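Local coordinates for protein HTH-type transcriptional repressor MdtR (Bacillus subtilis, PDB 1S3J) that represses the mdtRP multidrug-resistance operon as a homodimeric MarR-family transcription factor that binds directly to the promoter region, at residues Ser45-Gly50 with Leu95-Glu100; Pro24-Ser29 with Ala110-Ile115; Leu52-Ile57 with Arg91-Ser96. One frame throughout, in Å; residues are numbered along the deposited sequence.

Interaction 1: residues Ser45-Gly50 with Leu95-Glu100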
ATOM      1  N   SER A  45     -13.669  -7.537   8.389  1.00 37.12           N
ATOM      2  CA  SER A  45     -14.177  -8.883   8.123  1.00 38.18           C
ATOM      3  C   SER A  45     -15.270  -9.339   9.108  1.00 38.65           C
ATOM      4  O   SER A  45     -16.156 -10.086   8.731  1.00 39.19           O
ATOM      5  CB  SER A  45     -13.047  -9.909   8.144  1.00 38.24           C
ATOM      6  OG  SER A  45     -12.036  -9.531   7.231  1.00 40.11           O
ATOM      7  N   LEU A  46     -15.196  -8.906  10.355  1.00 39.17           N
ATOM      8  CA  LEU A  46     -16.182  -9.302  11.354  1.00 40.01           C
ATOM      9  C   LEU A  46     -17.447  -8.430  11.305  1.00 41.18           C
ATOM     10  O   LEU A  46     -18.529  -8.930  11.574  1.00 41.23           O
ATOM     11  CB  LEU A  46     -15.573  -9.305  12.767  1.00 39.20           C
ATOM     12  CG  LEU A  46     -14.454 -10.331  13.023  1.00 38.93           C
ATOM     13  CD1 LEU A  46     -14.048 -10.258  14.498  1.00 40.30           C
ATOM     14  CD2 LEU A  46     -14.865 -11.750  12.627  1.00 37.65           C
ATOM     15  N   LYS A  47     -17.317  -7.149  10.967  1.00 42.21           N
ATOM     16  CA  LYS A  47     -18.492  -6.305  10.734  1.00 43.51           C
ATOM     17  C   LYS A  47     -19.305  -6.830   9.538  1.00 44.44           C
ATOM     18  O   LYS A  47     -20.527  -6.910   9.594  1.00 44.48           O
ATOM     19  CB  LYS A  47     -18.093  -4.828  10.514  1.00 43.62           C
ATOM     20  CG  LYS A  47     -19.265  -3.836  10.406  1.00 43.52           C
ATOM     21  CD  LYS A  47     -20.212  -3.958  11.600  1.00 44.69           C
ATOM     22  CE  LYS A  47     -21.363  -2.952  11.557  1.00 44.97           C
ATOM     23  NZ  LYS A  47     -20.941  -1.663  12.150  1.00 44.77           N
ATOM     24  N   LYS A  48     -18.612  -7.221   8.478  1.00 45.78           N
ATOM     25  CA  LYS A  48     -19.250  -7.722   7.271  1.00 46.90           C
ATOM     26  C   LYS A  48     -19.900  -9.098   7.482  1.00 47.35           C
ATOM     27  O   LYS A  48     -21.087  -9.275   7.196  1.00 47.74           O
ATOM     28  CB  LYS A  48     -18.237  -7.763   6.111  1.00 47.31           C
ATOM     29  CG  LYS A  48     -18.739  -8.481   4.850  1.00 49.28           C
ATOM     30  CD  LYS A  48     -18.099  -7.974   3.555  1.00 52.18           C
ATOM     31  CE  LYS A  48     -19.045  -7.033   2.789  1.00 53.67           C
ATOM     32  NZ  LYS A  48     -18.333  -6.185   1.764  1.00 55.06           N
ATOM     33  N   HIS A  49     -19.141 -10.061   7.993  1.00 47.37           N
ATOM     34  CA  HIS A  49     -19.613 -11.442   8.070  1.00 47.38           C
ATOM     35  C   HIS A  49     -20.272 -11.842   9.394  1.00 46.84           C
ATOM     36  O   HIS A  49     -20.773 -12.957   9.512  1.00 46.65           O
ATOM     37  CB  HIS A  49     -18.463 -12.398   7.755  1.00 47.95           C
ATOM     38  CG  HIS A  49     -18.095 -12.426   6.307  1.00 50.06           C
ATOM     39  ND1 HIS A  49     -17.362 -11.425   5.707  1.00 52.90           N
ATOM     40  CD2 HIS A  49     -18.372 -13.325   5.333  1.00 53.07           C
ATOM     41  CE1 HIS A  49     -17.204 -11.705   4.423  1.00 53.51           C
ATOM     42  NE2 HIS A  49     -17.802 -12.855   4.171  1.00 54.21           N
ATOM     43  N   GLY A  50     -20.280 -10.947  10.375  1.00 46.25           N
ATOM     44  CA  GLY A  50     -20.792 -11.243  11.707  1.00 46.17           C
ATOM     45  C   GLY A  50     -19.874 -12.109  12.568  1.00 46.02           C
ATOM     46  O   GLY A  50     -19.389 -11.693  13.630  1.00 46.08           O
ATOM     47  N   LEU A  95     -14.557 -15.910  15.976  1.00 36.06           N
ATOM     48  CA  LEU A  95     -14.444 -14.523  16.407  1.00 36.01           C
ATOM     49  C   LEU A  95     -15.701 -13.718  16.091  1.00 35.41           C
ATOM     50  O   LEU A  95     -16.394 -13.992  15.126  1.00 35.51           O
ATOM     51  CB  LEU A  95     -13.232 -13.852  15.754  1.00 35.94           C
ATOM     52  CG  LEU A  95     -11.899 -14.546  16.021  1.00 36.72           C
ATOM     53  CD1 LEU A  95     -10.764 -13.875  15.267  1.00 36.12           C
ATOM     54  CD2 LEU A  95     -11.627 -14.583  17.519  1.00 37.31           C
ATOM     55  N   SER A  96     -15.963 -12.700  16.900  1.00 35.24           N
ATOM     56  CA  SER A  96     -17.005 -11.732  16.604  1.00 35.74           C
ATOM     57  C   SER A  96     -16.693 -10.382  17.240  1.00 35.80           C
ATOM     58  O   SER A  96     -15.834 -10.275  18.132  1.00 35.53           O
ATOM     59  CB  SER A  96     -18.369 -12.268  17.063  1.00 36.09           C
ATOM     60  OG  SER A  96     -18.318 -12.640  18.431  1.00 37.90           O
ATOM     61  N   LEU A  97     -17.364  -9.331  16.782  1.00 36.38           N
ATOM     62  CA  LEU A  97     -17.176  -8.003  17.402  1.00 36.94           C
ATOM     63  C   LEU A  97     -17.899  -7.896  18.716  1.00 37.83           C
ATOM     64  O   LEU A  97     -18.999  -8.392  18.850  1.00 37.88           O
ATOM     65  CB  LEU A  97     -17.707  -6.899  16.498  1.00 36.75           C
ATOM     66  CG  LEU A  97     -17.098  -6.794  15.109  1.00 36.23           C
ATOM     67  CD1 LEU A  97     -17.904  -5.809  14.314  1.00 36.71           C
ATOM     68  CD2 LEU A  97     -15.642  -6.358  15.209  1.00 35.63           C
ATOM     69  N   THR A  98     -17.286  -7.224  19.686  1.00 39.51           N
ATOM     70  CA  THR A  98     -18.006  -6.715  20.848  1.00 39.83           C
ATOM     71  C   THR A  98     -18.661  -5.385  20.450  1.00 40.91           C
ATOM     72  O   THR A  98     -18.432  -4.881  19.332  1.00 40.37           O
ATOM     73  CB  THR A  98     -17.052  -6.480  22.018  1.00 40.18           C
ATOM     74  OG1 THR A  98     -16.034  -5.543  21.638  1.00 39.68           O
ATOM     75  CG2 THR A  98     -16.274  -7.753  22.396  1.00 40.09           C
ATOM     76  N   ASP A  99     -19.469  -4.830  21.360  1.00 41.83           N
ATOM     77  CA  ASP A  99     -20.062  -3.502  21.193  1.00 42.94           C
ATOM     78  C   ASP A  99     -18.933  -2.496  21.014  1.00 43.19           C
ATOM     79  O   ASP A  99     -19.005  -1.630  20.153  1.00 42.64           O
ATOM     80  CB  ASP A  99     -20.896  -3.054  22.424  1.00 43.24           C
ATOM     81  CG  ASP A  99     -22.313  -3.683  22.493  1.00 44.85           C
ATOM     82  OD1 ASP A  99     -22.735  -4.396  21.554  1.00 47.37           O
ATOM     83  OD2 ASP A  99     -23.083  -3.495  23.477  1.00 44.84           O
ATOM     84  N   GLU A 100     -17.899  -2.620  21.846  1.00 43.95           N
ATOM     85  CA  GLU A 100     -16.806  -1.649  21.882  1.00 44.93           C
ATOM     86  C   GLU A 100     -15.962  -1.724  20.620  1.00 45.11           C
ATOM     87  O   GLU A 100     -15.393  -0.722  20.194  1.00 45.26           O
ATOM     88  CB  GLU A 100     -15.914  -1.853  23.113  1.00 45.24           C
ATOM     89  CG  GLU A 100     -16.538  -1.392  24.420  1.00 47.24           C
ATOM     90  CD  GLU A 100     -17.143  -2.534  25.239  1.00 50.60           C
ATOM     91  OE1 GLU A 100     -17.191  -2.386  26.487  1.00 52.55           O
ATOM     92  OE2 GLU A 100     -17.568  -3.575  24.654  1.00 50.48           O
TER
HETATM   93  O   HOH W   1     -19.586  -9.552  14.831  1.00 32.59           O
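Leu46 and Ser96 are the closest backbone positions where the last turn of helix 37-49 crosses strand 93-97 at 86°, the short axes 7.6 Å apart. Leu46 carries the packing and meets three successive strand residues with different branches. Its CB lies against CG of Leu97 at 3.8 Å, CD1 lies over the Ser96 backbone and reaches CB of Leu95 at 3.9 Å, and CD2 rests on the carbonyl of Leu95, 3.7 Å from O. Chi1 of Leu46 (-65°) sets CG anti to the carbonyl carbon, and from there both methyls reach the strand; the side chain crosses that of Leu95 obliquely. Leu97 reaches back toward the helix: its CD1 sits 3.7 Å from the backbone N of Lys47, and the two side chains cross at about a right angle. Beyond that crossing the lysine chain bends away, and its NZ forms salt bridges with Asp102 and Glu106 of helix 99-120. No direct hydrogen bond joins the segments. A water accepts from Leu97 N at 3.0 Å and lies 2.5 Å from Gly50 O, short enough to leave that bond's geometry doubtful. Gly50, the first residue past the helix, has positive phi, and its O lies 3.6 Å from Ser96 CB. Ile81 and Leu52 also touch Leu46. This is the helix-on-sheet core of a winged helix-turn-helix domain, here joining helix 37-49 to the central strand of the wing sheet.

Interaction 2: residues Pro24-Ser29 with Ala110-Ile115; sequences PEMLES and AGRKAI
The guanidinium of Arg112 has the selenium of Met26, a selenomethionine, over one face, with SE 3.6 Å from NH1. The Met26 chain crosses that of Arg112 at about a right angle, and SE also lies 3.9 Å from CG of the arginine. Gln12 of the second subunit packs on Arg112. Chi3 of Met26 (79°) places CE against both the Arg112 backbone and Ile115. There CE lies 3.4 Å from Arg112 CA and a tight 3.4 Å from Ile115 CD1, and it also meets CB and CG2 of the isoleucine. Ile115 points at the facing helix, and its CD1 reaches the backbone O of Glu25 at 3.5 Å. The Glu25 and Ile115 side chains slide past each other in opposite directions, with Glu25 OE2 3.8 Å from Ile115 CG1; OE2 forms a salt bridge with Arg118 and OE1 a hydrogen bond with Tyr119 OH. Gly111 lets Ser29 come close, OG being 4.3 Å from its CA. The segments run nearly antiparallel, 155° between directions and 9.9 Å between axes. Such packing of the first helix on the long helix after the wing belongs to the helical dimerization region of MarR-family repressors.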
ATOM      1  N   PRO A  24       0.607   8.108   4.978  1.00 46.87           N
ATOM      2  CA  PRO A  24       1.006   8.586   6.312  1.00 47.60           C
ATOM      3  C   PRO A  24      -0.184   9.100   7.132  1.00 48.61           C
ATOM      4  O   PRO A  24      -0.241   8.841   8.335  1.00 48.58           O
ATOM      5  CB  PRO A  24       1.982   9.730   6.006  1.00 47.47           C
ATOM      6  CG  PRO A  24       2.522   9.397   4.663  1.00 47.20           C
ATOM      7  CD  PRO A  24       1.379   8.771   3.911  1.00 46.84           C
ATOM      8  N   GLU A  25      -1.122   9.795   6.489  1.00 49.39           N
ATOM      9  CA  GLU A  25      -2.279  10.329   7.200  1.00 50.43           C
ATOM     10  C   GLU A  25      -3.175   9.209   7.726  1.00 51.20           C
ATOM     11  O   GLU A  25      -3.682   9.296   8.841  1.00 50.92           O
ATOM     12  CB  GLU A  25      -3.084  11.275   6.308  1.00 50.64           C
ATOM     13  CG  GLU A  25      -3.266  12.664   6.884  1.00 51.60           C
ATOM     14  CD  GLU A  25      -4.018  13.586   5.939  1.00 53.22           C
ATOM     15  OE1 GLU A  25      -3.680  13.628   4.733  1.00 54.04           O
ATOM     16  OE2 GLU A  25      -4.947  14.274   6.412  1.00 55.68           O
HETATM   17  N   MSE A  26      -3.359   8.165   6.919  1.00 52.17           N
HETATM   18  CA  MSE A  26      -4.128   6.999   7.330  1.00 53.27           C
HETATM   19  C   MSE A  26      -3.420   6.321   8.500  1.00 53.29           C
HETATM   20  O   MSE A  26      -4.023   6.109   9.538  1.00 53.09           O
HETATM   21  CB  MSE A  26      -4.308   5.984   6.190  1.00 53.79           C
HETATM   22  CG  MSE A  26      -4.860   6.536   4.879  1.00 56.17           C
HETATM   23 SE   MSE A  26      -6.771   6.320   4.689  0.88 61.52          SE
HETATM   24  CE  MSE A  26      -7.251   7.719   5.758  1.00 59.75           C
ATOM     25  N   LEU A  27      -2.142   5.994   8.325  1.00 53.92           N
ATOM     26  CA  LEU A  27      -1.349   5.336   9.378  1.00 54.57           C
ATOM     27  C   LEU A  27      -1.334   6.100  10.695  1.00 54.96           C
ATOM     28  O   LEU A  27      -1.387   5.491  11.748  1.00 54.80           O
ATOM     29  CB  LEU A  27       0.099   5.115   8.935  1.00 54.53           C
ATOM     30  CG  LEU A  27       0.350   4.085   7.829  1.00 55.49           C
ATOM     31  CD1 LEU A  27       1.853   3.923   7.587  1.00 56.08           C
ATOM     32  CD2 LEU A  27      -0.291   2.740   8.139  1.00 56.00           C
ATOM     33  N   GLU A  28      -1.262   7.425  10.641  1.00 55.46           N
ATOM     34  CA  GLU A  28      -1.179   8.229  11.861  1.00 56.10           C
ATOM     35  C   GLU A  28      -2.529   8.206  12.596  1.00 55.81           C
ATOM     36  O   GLU A  28      -2.569   8.153  13.823  1.00 55.50           O
ATOM     37  CB  GLU A  28      -0.721   9.664  11.526  1.00 56.40           C
ATOM     38  CG  GLU A  28      -0.708  10.667  12.676  1.00 57.56           C
ATOM     39  CD  GLU A  28      -0.803  12.113  12.193  1.00 60.34           C
ATOM     40  OE1 GLU A  28      -1.532  12.916  12.833  1.00 62.00           O
ATOM     41  OE2 GLU A  28      -0.162  12.454  11.164  1.00 61.12           O
ATOM     42  N   SER A  29      -3.619   8.234  11.834  1.00 55.93           N
ATOM     43  CA  SER A  29      -4.978   8.186  12.381  1.00 56.09           C
ATOM     44  C   SER A  29      -5.283   6.842  13.045  1.00 56.41           C
ATOM     45  O   SER A  29      -6.010   6.783  14.040  1.00 56.24           O
ATOM     46  CB  SER A  29      -6.004   8.441  11.276  1.00 56.03           C
ATOM     47  OG  SER A  29      -7.328   8.299  11.760  1.00 55.69           O
ATOM     48  N   ALA A 110     -14.524   6.211   9.939  1.00 41.42           N
ATOM     49  CA  ALA A 110     -14.927   7.606   9.788  1.00 41.19           C
ATOM     50  C   ALA A 110     -13.702   8.492   9.664  1.00 41.15           C
ATOM     51  O   ALA A 110     -13.690   9.398   8.846  1.00 41.60           O
ATOM     52  CB  ALA A 110     -15.811   8.051  10.957  1.00 40.99           C
ATOM     53  N   GLY A 111     -12.671   8.220  10.462  1.00 41.24           N
ATOM     54  CA  GLY A 111     -11.390   8.880  10.317  1.00 41.56           C
ATOM     55  C   GLY A 111     -10.817   8.752   8.908  1.00 42.12           C
ATOM     56  O   GLY A 111     -10.351   9.745   8.328  1.00 42.52           O
ATOM     57  N   ARG A 112     -10.844   7.534   8.359  1.00 42.09           N
ATOM     58  CA  ARG A 112     -10.364   7.273   6.995  1.00 42.21           C
ATOM     59  C   ARG A 112     -11.215   7.984   5.942  1.00 42.10           C
ATOM     60  O   ARG A 112     -10.696   8.451   4.930  1.00 41.70           O
ATOM     61  CB  ARG A 112     -10.366   5.774   6.662  1.00 41.97           C
ATOM     62  CG  ARG A 112      -9.285   4.956   7.338  1.00 43.36           C
ATOM     63  CD  ARG A 112      -9.388   3.458   7.025  1.00 44.30           C
ATOM     64  NE  ARG A 112      -8.084   2.791   7.002  1.00 45.02           N
ATOM     65  CZ  ARG A 112      -7.378   2.512   5.918  1.00 46.70           C
ATOM     66  NH1 ARG A 112      -7.816   2.833   4.710  1.00 48.94           N
ATOM     67  NH2 ARG A 112      -6.210   1.907   6.037  1.00 48.01           N
ATOM     68  N   LYS A 113     -12.524   8.025   6.175  1.00 41.87           N
ATOM     69  CA  LYS A 113     -13.455   8.603   5.221  1.00 42.30           C
ATOM     70  C   LYS A 113     -13.209  10.111   5.153  1.00 41.62           C
ATOM     71  O   LYS A 113     -13.099  10.667   4.076  1.00 41.30           O
ATOM     72  CB  LYS A 113     -14.906   8.289   5.628  1.00 42.70           C
ATOM     73  CG  LYS A 113     -15.983   9.104   4.914  1.00 44.89           C
ATOM     74  CD  LYS A 113     -17.396   8.797   5.449  1.00 47.35           C
ATOM     75  CE  LYS A 113     -18.474   9.282   4.479  1.00 48.91           C
ATOM     76  NZ  LYS A 113     -18.021  10.462   3.669  1.00 49.42           N
ATOM     77  N   ALA A 114     -13.084  10.742   6.318  1.00 40.74           N
ATOM     78  CA  ALA A 114     -12.880  12.167   6.418  1.00 40.01           C
ATOM     79  C   ALA A 114     -11.592  12.601   5.735  1.00 39.71           C
ATOM     80  O   ALA A 114     -11.559  13.657   5.115  1.00 39.02           O
ATOM     81  CB  ALA A 114     -12.889  12.599   7.880  1.00 40.50           C
ATOM     82  N   ILE A 115     -10.536  11.797   5.843  1.00 39.42           N
ATOM     83  CA  ILE A 115      -9.289  12.074   5.111  1.00 39.40           C
ATOM     84  C   ILE A 115      -9.481  12.010   3.586  1.00 39.17           C
ATOM     85  O   ILE A 115      -9.079  12.914   2.859  1.00 38.54           O
ATOM     86  CB  ILE A 115      -8.174  11.097   5.541  1.00 39.33           C
ATOM     87  CG1 ILE A 115      -7.591  11.536   6.883  1.00 39.58           C
ATOM     88  CG2 ILE A 115      -7.061  11.026   4.488  1.00 40.08           C
ATOM     89  CD1 ILE A 115      -6.760  10.479   7.601  1.00 39.37           C
TER

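Interaction 3: residues Leu52-Ile57 with Arg91-Ser96; sequences LKVSEI and RVIDLS
Val54 and Ile93 lie side by side and point the same way, CG2 of the valine 4.0 Å from CB of the isoleucine. Val54 CG2 also lies near the Ile93 carbonyl, whose O accepts a hydrogen bond from Val54 N at 3.1 Å, nearly in line with the C=O bond. Ile57 approaches Leu95 differently: the two side chains cross at about a right angle, with Ile57 CD1 3.7 Å from Leu95 CD1. Leu52 and Leu95 form an antiparallel hydrogen-bonded pair, Leu52 N to Leu95 O 3.3 Å and Leu95 N to Leu52 O 2.8 Å, and their side chains share the face of the sheet turned to helix 37-49. This strand pairing, running straight into helix 54-61, is the junction in the winged helix-turn-helix fold where the wing sheet meets the predicted DNA-binding motif; Val68 of helix 65-77 packs on both Val54 and Ile57. At the next, non-hydrogen-bonded pair, Lys53 and Asp94 run alongside in one direction, with Lys53 CG 3.7 Å from Asp94 OD1. The ammonium stays 6.6 Å from that oxygen (NZ to OD1), which instead bonds Asn86 ND2. Glu56 folds back over the helix start, its OE1 using the anti lone pair to accept from Lys53 N at 2.8 Å.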
ATOM      1  N   LEU A  52     -16.649 -15.235  12.091  1.00 43.76           N
ATOM      2  CA  LEU A  52     -15.762 -16.050  11.262  1.00 43.08           C
ATOM      3  C   LEU A  52     -14.893 -16.958  12.119  1.00 42.58           C
ATOM      4  O   LEU A  52     -14.512 -16.598  13.219  1.00 42.39           O
ATOM      5  CB  LEU A  52     -14.865 -15.162  10.402  1.00 42.97           C
ATOM      6  CG  LEU A  52     -15.553 -14.342   9.301  1.00 43.23           C
ATOM      7  CD1 LEU A  52     -14.588 -13.366   8.655  1.00 42.31           C
ATOM      8  CD2 LEU A  52     -16.172 -15.247   8.243  1.00 43.52           C
ATOM      9  N   LYS A  53     -14.573 -18.137  11.598  1.00 42.45           N
ATOM     10  CA  LYS A  53     -13.604 -19.008  12.226  1.00 42.65           C
ATOM     11  C   LYS A  53     -12.216 -18.360  12.144  1.00 41.80           C
ATOM     12  O   LYS A  53     -11.969 -17.519  11.276  1.00 41.60           O
ATOM     13  CB  LYS A  53     -13.600 -20.384  11.553  1.00 43.23           C
ATOM     14  CG  LYS A  53     -14.979 -21.078  11.499  1.00 44.25           C
ATOM     15  CD  LYS A  53     -14.932 -22.204  10.476  1.00 45.84           C
ATOM     16  CE  LYS A  53     -16.047 -23.194  10.649  1.00 47.26           C
ATOM     17  NZ  LYS A  53     -16.125 -24.061   9.427  1.00 48.91           N
ATOM     18  N   VAL A  54     -11.330 -18.723  13.066  1.00 40.84           N
ATOM     19  CA  VAL A  54      -9.951 -18.265  13.014  1.00 40.47           C
ATOM     20  C   VAL A  54      -9.308 -18.724  11.710  1.00 40.20           C
ATOM     21  O   VAL A  54      -8.563 -17.964  11.097  1.00 40.25           O
ATOM     22  CB  VAL A  54      -9.100 -18.779  14.193  1.00 40.17           C
ATOM     23  CG1 VAL A  54      -7.602 -18.558  13.907  1.00 39.85           C
ATOM     24  CG2 VAL A  54      -9.487 -18.070  15.446  1.00 39.96           C
ATOM     25  N   SER A  55      -9.606 -19.951  11.295  1.00 40.07           N
ATOM     26  CA  SER A  55      -9.053 -20.507  10.053  1.00 40.86           C
ATOM     27  C   SER A  55      -9.542 -19.788   8.793  1.00 41.52           C
ATOM     28  O   SER A  55      -8.866 -19.817   7.752  1.00 42.14           O
ATOM     29  CB  SER A  55      -9.371 -22.009   9.943  1.00 40.57           C
ATOM     30  OG  SER A  55     -10.721 -22.237   9.614  1.00 40.09           O
ATOM     31  N   GLU A  56     -10.719 -19.169   8.875  1.00 41.99           N
ATOM     32  CA  GLU A  56     -11.276 -18.434   7.752  1.00 43.06           C
ATOM     33  C   GLU A  56     -10.528 -17.119   7.570  1.00 43.56           C
ATOM     34  O   GLU A  56     -10.149 -16.768   6.464  1.00 43.84           O
ATOM     35  CB  GLU A  56     -12.776 -18.165   7.946  1.00 43.05           C
ATOM     36  CG  GLU A  56     -13.664 -19.390   7.743  1.00 43.80           C
ATOM     37  CD  GLU A  56     -15.138 -19.088   7.959  1.00 45.45           C
ATOM     38  OE1 GLU A  56     -15.506 -18.516   9.016  1.00 45.55           O
ATOM     39  OE2 GLU A  56     -15.938 -19.411   7.060  1.00 47.67           O
ATOM     40  N   ILE A  57     -10.333 -16.392   8.661  1.00 44.37           N
ATOM     41  CA  ILE A  57      -9.566 -15.142   8.631  1.00 44.86           C
ATOM     42  C   ILE A  57      -8.143 -15.409   8.161  1.00 45.50           C
ATOM     43  O   ILE A  57      -7.622 -14.678   7.333  1.00 45.36           O
ATOM     44  CB  ILE A  57      -9.566 -14.482  10.021  1.00 44.48           C
ATOM     45  CG1 ILE A  57     -10.937 -13.874  10.289  1.00 44.63           C
ATOM     46  CG2 ILE A  57      -8.492 -13.413  10.127  1.00 44.24           C
ATOM     47  CD1 ILE A  57     -11.089 -13.310  11.670  1.00 44.22           C
ATOM     48  N   ARG A  91     -14.094 -27.467  19.262  1.00 42.17           N
ATOM     49  CA  ARG A  91     -12.664 -27.204  19.281  1.00 42.12           C
ATOM     50  C   ARG A  91     -12.267 -25.990  18.450  1.00 42.13           C
ATOM     51  O   ARG A  91     -11.222 -25.428  18.704  1.00 42.58           O
ATOM     52  CB  ARG A  91     -11.892 -28.400  18.764  1.00 42.06           C
ATOM     53  CG  ARG A  91     -12.082 -29.670  19.576  1.00 41.56           C
ATOM     54  CD  ARG A  91     -11.589 -30.887  18.852  1.00 39.56           C
ATOM     55  NE  ARG A  91     -12.285 -31.137  17.594  1.00 36.83           N
ATOM     56  CZ  ARG A  91     -11.960 -32.117  16.763  1.00 36.92           C
ATOM     57  NH1 ARG A  91     -10.949 -32.925  17.052  1.00 37.92           N
ATOM     58  NH2 ARG A  91     -12.631 -32.300  15.634  1.00 37.18           N
ATOM     59  N   VAL A  92     -13.062 -25.613  17.446  1.00 42.00           N
ATOM     60  CA  VAL A  92     -12.694 -24.492  16.589  1.00 42.00           C
ATOM     61  C   VAL A  92     -13.280 -23.190  17.146  1.00 41.40           C
ATOM     62  O   VAL A  92     -14.376 -23.168  17.720  1.00 40.82           O
ATOM     63  CB  VAL A  92     -12.971 -24.715  15.047  1.00 42.28           C
ATOM     64  CG1 VAL A  92     -13.046 -26.207  14.675  1.00 42.79           C
ATOM     65  CG2 VAL A  92     -14.191 -23.988  14.566  1.00 43.73           C
ATOM     66  N   ILE A  93     -12.508 -22.114  16.981  1.00 40.32           N
ATOM     67  CA  ILE A  93     -12.782 -20.829  17.618  1.00 39.65           C
ATOM     68  C   ILE A  93     -13.457 -19.893  16.607  1.00 38.62           C
ATOM     69  O   ILE A  93     -12.950 -19.710  15.510  1.00 37.33           O
ATOM     70  CB  ILE A  93     -11.444 -20.221  18.126  1.00 39.61           C
ATOM     71  CG1 ILE A  93     -10.696 -21.208  19.051  1.00 41.21           C
ATOM     72  CG2 ILE A  93     -11.664 -18.883  18.783  1.00 39.39           C
ATOM     73  CD1 ILE A  93     -11.474 -21.705  20.256  1.00 43.32           C
ATOM     74  N   ASP A  94     -14.617 -19.335  16.964  1.00 38.23           N
ATOM     75  CA  ASP A  94     -15.212 -18.220  16.213  1.00 37.60           C
ATOM     76  C   ASP A  94     -14.817 -16.899  16.831  1.00 36.90           C
ATOM     77  O   ASP A  94     -14.796 -16.769  18.060  1.00 36.21           O
ATOM     78  CB  ASP A  94     -16.730 -18.241  16.238  1.00 37.90           C
ATOM     79  CG  ASP A  94     -17.318 -19.427  15.538  1.00 39.40           C
ATOM     80  OD1 ASP A  94     -16.656 -20.006  14.650  1.00 41.92           O
ATOM     81  OD2 ASP A  94     -18.466 -19.836  15.819  1.00 40.05           O
ATOM     82  N   LEU A  95     -14.557 -15.910  15.976  1.00 36.06           N
ATOM     83  CA  LEU A  95     -14.444 -14.523  16.407  1.00 36.01           C
ATOM     84  C   LEU A  95     -15.701 -13.718  16.091  1.00 35.41           C
ATOM     85  O   LEU A  95     -16.394 -13.992  15.126  1.00 35.51           O
ATOM     86  CB  LEU A  95     -13.232 -13.852  15.754  1.00 35.94           C
ATOM     87  CG  LEU A  95     -11.899 -14.546  16.021  1.00 36.72           C
ATOM     88  CD1 LEU A  95     -10.764 -13.875  15.267  1.00 36.12           C
ATOM     89  CD2 LEU A  95     -11.627 -14.583  17.519  1.00 37.31           C
ATOM     90  N   SER A  96     -15.963 -12.700  16.900  1.00 35.24           N
ATOM     91  CA  SER A  96     -17.005 -11.732  16.604  1.00 35.74           C
ATOM     92  C   SER A  96     -16.693 -10.382  17.240  1.00 35.80           C
ATOM     93  O   SER A  96     -15.834 -10.275  18.132  1.00 35.53           O
ATOM     94  CB  SER A  96     -18.369 -12.268  17.063  1.00 36.09           C
ATOM     95  OG  SER A  96     -18.318 -12.640  18.431  1.00 37.90           O
TER

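Overall arrangement
Interactions 1 and 3 are neighbours, their centres 11 Å apart, and share Leu95 and Ser96 of strand 93-97. Leu46 and Leu52 touch between them, so helix 37-49, strand 51-53, helix 54-61 and the central strand of the three-stranded sheet form one continuous core. Interaction 2 lies about 29 Å from interaction 3 and 21 Å from interaction 1, centre to centre, on the opposite side of the chain's centre from interaction 3; the second subunit packs on Arg112. Along the chain its segments enclose those of both others. Segment 95-100 runs from strand 93-97 into helix 99-120, which further along carries segment 110-115, physically linking the winged DNA-binding part to the helical dimer part.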